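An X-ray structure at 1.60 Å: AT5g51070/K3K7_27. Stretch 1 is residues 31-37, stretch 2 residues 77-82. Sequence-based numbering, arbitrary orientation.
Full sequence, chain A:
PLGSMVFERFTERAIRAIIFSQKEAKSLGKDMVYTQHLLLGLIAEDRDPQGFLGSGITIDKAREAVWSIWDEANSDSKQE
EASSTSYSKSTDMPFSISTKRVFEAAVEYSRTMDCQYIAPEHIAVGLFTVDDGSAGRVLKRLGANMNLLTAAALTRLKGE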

# COMPACT_ATOMS: atom_id res chain seq x y z
N ASP A 31 3.22 5.58 14.33
CA ASP A 31 3.63 4.36 14.98
C ASP A 31 2.85 3.10 14.57
O ASP A 31 2.94 2.13 15.21
CB ASP A 31 3.53 4.50 16.49
CG ASP A 31 4.39 5.61 17.02
OD1 ASP A 31 5.60 5.57 16.83
OD2 ASP A 31 3.82 6.50 17.63
N MET A 32 2.10 3.22 13.50
CA MET A 32 1.38 2.13 12.93
C MET A 32 1.16 2.42 11.45
O MET A 32 0.95 3.50 11.10
CB MET A 32 0.06 2.00 13.64
CG MET A 32 -0.79 0.95 13.06
SD MET A 32 -2.21 0.63 14.09
CE MET A 32 -1.49 -0.71 14.97
N VAL A 33 1.19 1.39 10.64
CA VAL A 33 1.04 1.56 9.22
C VAL A 33 -0.44 1.45 8.85
O VAL A 33 -1.04 0.45 9.03
CB VAL A 33 1.74 0.42 8.48
CG1 VAL A 33 1.55 0.54 7.00
CG2 VAL A 33 3.21 0.43 8.80
N TYR A 34 -0.99 2.53 8.35
CA TYR A 34 -2.33 2.54 7.85
C TYR A 34 -2.29 2.48 6.31
O TYR A 34 -1.26 2.43 5.75
CB TYR A 34 -3.13 3.72 8.37
CG TYR A 34 -3.57 3.63 9.81
CD1 TYR A 34 -2.74 3.97 10.83
CD2 TYR A 34 -4.84 3.23 10.10
CE1 TYR A 34 -3.17 3.89 12.13
CE2 TYR A 34 -5.29 3.14 11.41
CZ TYR A 34 -4.44 3.46 12.42
OH TYR A 34 -4.90 3.41 13.70
N THR A 35 -3.44 2.42 5.67
CA THR A 35 -3.45 2.07 4.27
C THR A 35 -2.85 3.12 3.36
O THR A 35 -2.38 2.80 2.34
CB THR A 35 -4.82 1.58 3.77
OG1 THR A 35 -5.82 2.51 4.08
CG2 THR A 35 -5.10 0.29 4.40
N GLN A 36 -2.95 4.37 3.75
CA GLN A 36 -2.27 5.40 2.97
C GLN A 36 -0.73 5.23 2.99
O GLN A 36 -0.07 5.60 2.10
CB GLN A 36 -2.69 6.83 3.38
CG GLN A 36 -2.20 7.28 4.74
CD GLN A 36 -3.10 6.90 5.88
OE1 GLN A 36 -3.90 6.01 5.79
NE2 GLN A 36 -2.97 7.62 6.96
N HIS A 37 -0.22 4.72 4.09
CA HIS A 37 1.17 4.41 4.18
C HIS A 37 1.59 3.25 3.31
O HIS A 37 2.64 3.23 2.77
CB HIS A 37 1.62 4.24 5.62
CG HIS A 37 1.10 5.31 6.52
ND1 HIS A 37 0.37 5.06 7.61
CD2 HIS A 37 1.22 6.68 6.44
CE1 HIS A 37 0.04 6.21 8.19
NE2 HIS A 37 0.57 7.20 7.47
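Stretch 2, residues 77-82: SKQEEA

Stretch 2 lies as an irregular segment along the side chains of stretch 1, running roughly the opposite way, in a small mixed contact built from a paired glutamine amide exchange and a tyrosine ring covered on one face. The two stretches bury 314 Å² between them, both sides summed.

Stretch 2 has no regular helix or strand. Lys78 is near helical in its torsions (-81/-6), Gln79 (-126/65) and Glu80 (-135/39) are not, and Glu81 is extended (-67/144). Stretch 1 runs as a loop through Val33 and enters a helix at Thr35, with Tyr34 at the N-cap position. There the backbone N of Tyr34 donates to ND1 of His37 at 3.0 Å, and N of His37 returns a weak bond to O of Tyr34, also 3.0 Å.

The touching parts run in roughly opposite directions, 154° apart end to end. The register agrees with this: Met32 faces Glu81, with their CA atoms 8.3 Å apart, and Tyr34 faces Gln79, with their CA atoms 7.6 Å apart. Stretch 1 makes the contact with its side chains; stretch 2 offers both side chains and backbone. No hydrogen bond joins backbone to backbone across it.

Gln79 is the main residue of stretch 2, with 88 Å² covered. Its CA-to-CB bond points toward stretch 1. Its CB lies over a face of the Tyr34 ring, 3.7 Å from the ring centroid and 21° off the normal, a CH-pi contact. Its amide carbon CD is over a face as well, 3.4 Å from CD2 of Tyr34. The amide then reaches on to Gln36. NE2 of Gln79 donates to OE1 of Gln36 at 3.1 Å, and NE2 of Gln36 donates to OE1 of Gln79 at 3.0 Å. Both bonds are close to linear, at 168° and 175°. Each amide thus gives and accepts one bond, which fixes the two groups head to head.

The hydroxyl of Tyr34 reaches the backbone beyond Gln79. Its OH is 3.0 Å from N of Glu81 and 3.4 Å from CB of Glu81. Water 1 links the same region: it is 2.8 Å from OH of Tyr34 and donates to O of Glu81 at 2.8 Å. Glu80 points its CA-to-CB bond away from stretch 1, so its part here is through the backbone.

At the Met32 end the contact is looser. SD of Met32 approaches OE1 of Glu81 at 3.8 Å, and that oxygen is hydrogen-bonded elsewhere in the structure.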

# COMPACT_ATOMS: atom_id res chain seq x y z
N SER A 77 -10.33 10.36 12.61
CA SER A 77 -10.97 9.70 13.74
C SER A 77 -10.87 8.20 13.66
O SER A 77 -10.93 7.53 14.64
CB SER A 77 -12.44 10.09 13.81
OG SER A 77 -12.60 11.46 14.14
N LYS A 78 -10.71 7.71 12.45
CA LYS A 78 -10.69 6.29 12.14
C LYS A 78 -9.36 5.63 12.41
O LYS A 78 -9.25 4.46 12.26
CB LYS A 78 -11.03 6.07 10.65
CG LYS A 78 -12.45 6.32 10.28
CD LYS A 78 -12.72 5.80 8.91
CE LYS A 78 -11.75 6.39 7.91
NZ LYS A 78 -11.63 7.86 7.91
N GLN A 79 -8.35 6.40 12.76
CA GLN A 79 -7.00 5.90 12.84
C GLN A 79 -6.41 6.18 14.19
O GLN A 79 -5.45 6.86 14.33
CB GLN A 79 -6.11 6.49 11.70
CG GLN A 79 -6.70 6.32 10.31
CD GLN A 79 -5.69 6.43 9.17
OE1 GLN A 79 -4.62 6.92 9.34
NE2 GLN A 79 -6.09 5.97 7.99
N GLU A 80 -7.00 5.55 15.19
CA GLU A 80 -6.55 5.68 16.56
C GLU A 80 -6.48 4.33 17.24
O GLU A 80 -6.79 4.22 18.38
CB GLU A 80 -7.46 6.62 17.34
CG GLU A 80 -7.48 8.01 16.76
CD GLU A 80 -8.06 9.05 17.68
OE1 GLU A 80 -8.43 8.73 18.76
OE2 GLU A 80 -8.10 10.18 17.28
N GLU A 81 -6.04 3.33 16.50
CA GLU A 81 -5.84 2.02 17.08
C GLU A 81 -4.71 2.08 18.05
O GLU A 81 -3.78 2.79 17.87
CB GLU A 81 -5.57 0.97 15.98
CG GLU A 81 -6.80 0.63 15.21
CD GLU A 81 -6.56 -0.02 13.86
OE1 GLU A 81 -5.70 -0.83 13.79
OE2 GLU A 81 -7.32 0.30 12.97
N ALA A 82 -4.84 1.33 19.12
CA ALA A 82 -3.81 1.25 20.11
C ALA A 82 -2.82 0.18 19.66
O ALA A 82 -3.24 -0.86 19.18
CB ALA A 82 -4.42 0.86 21.45
O HOH W 1 -3.04 4.26 15.63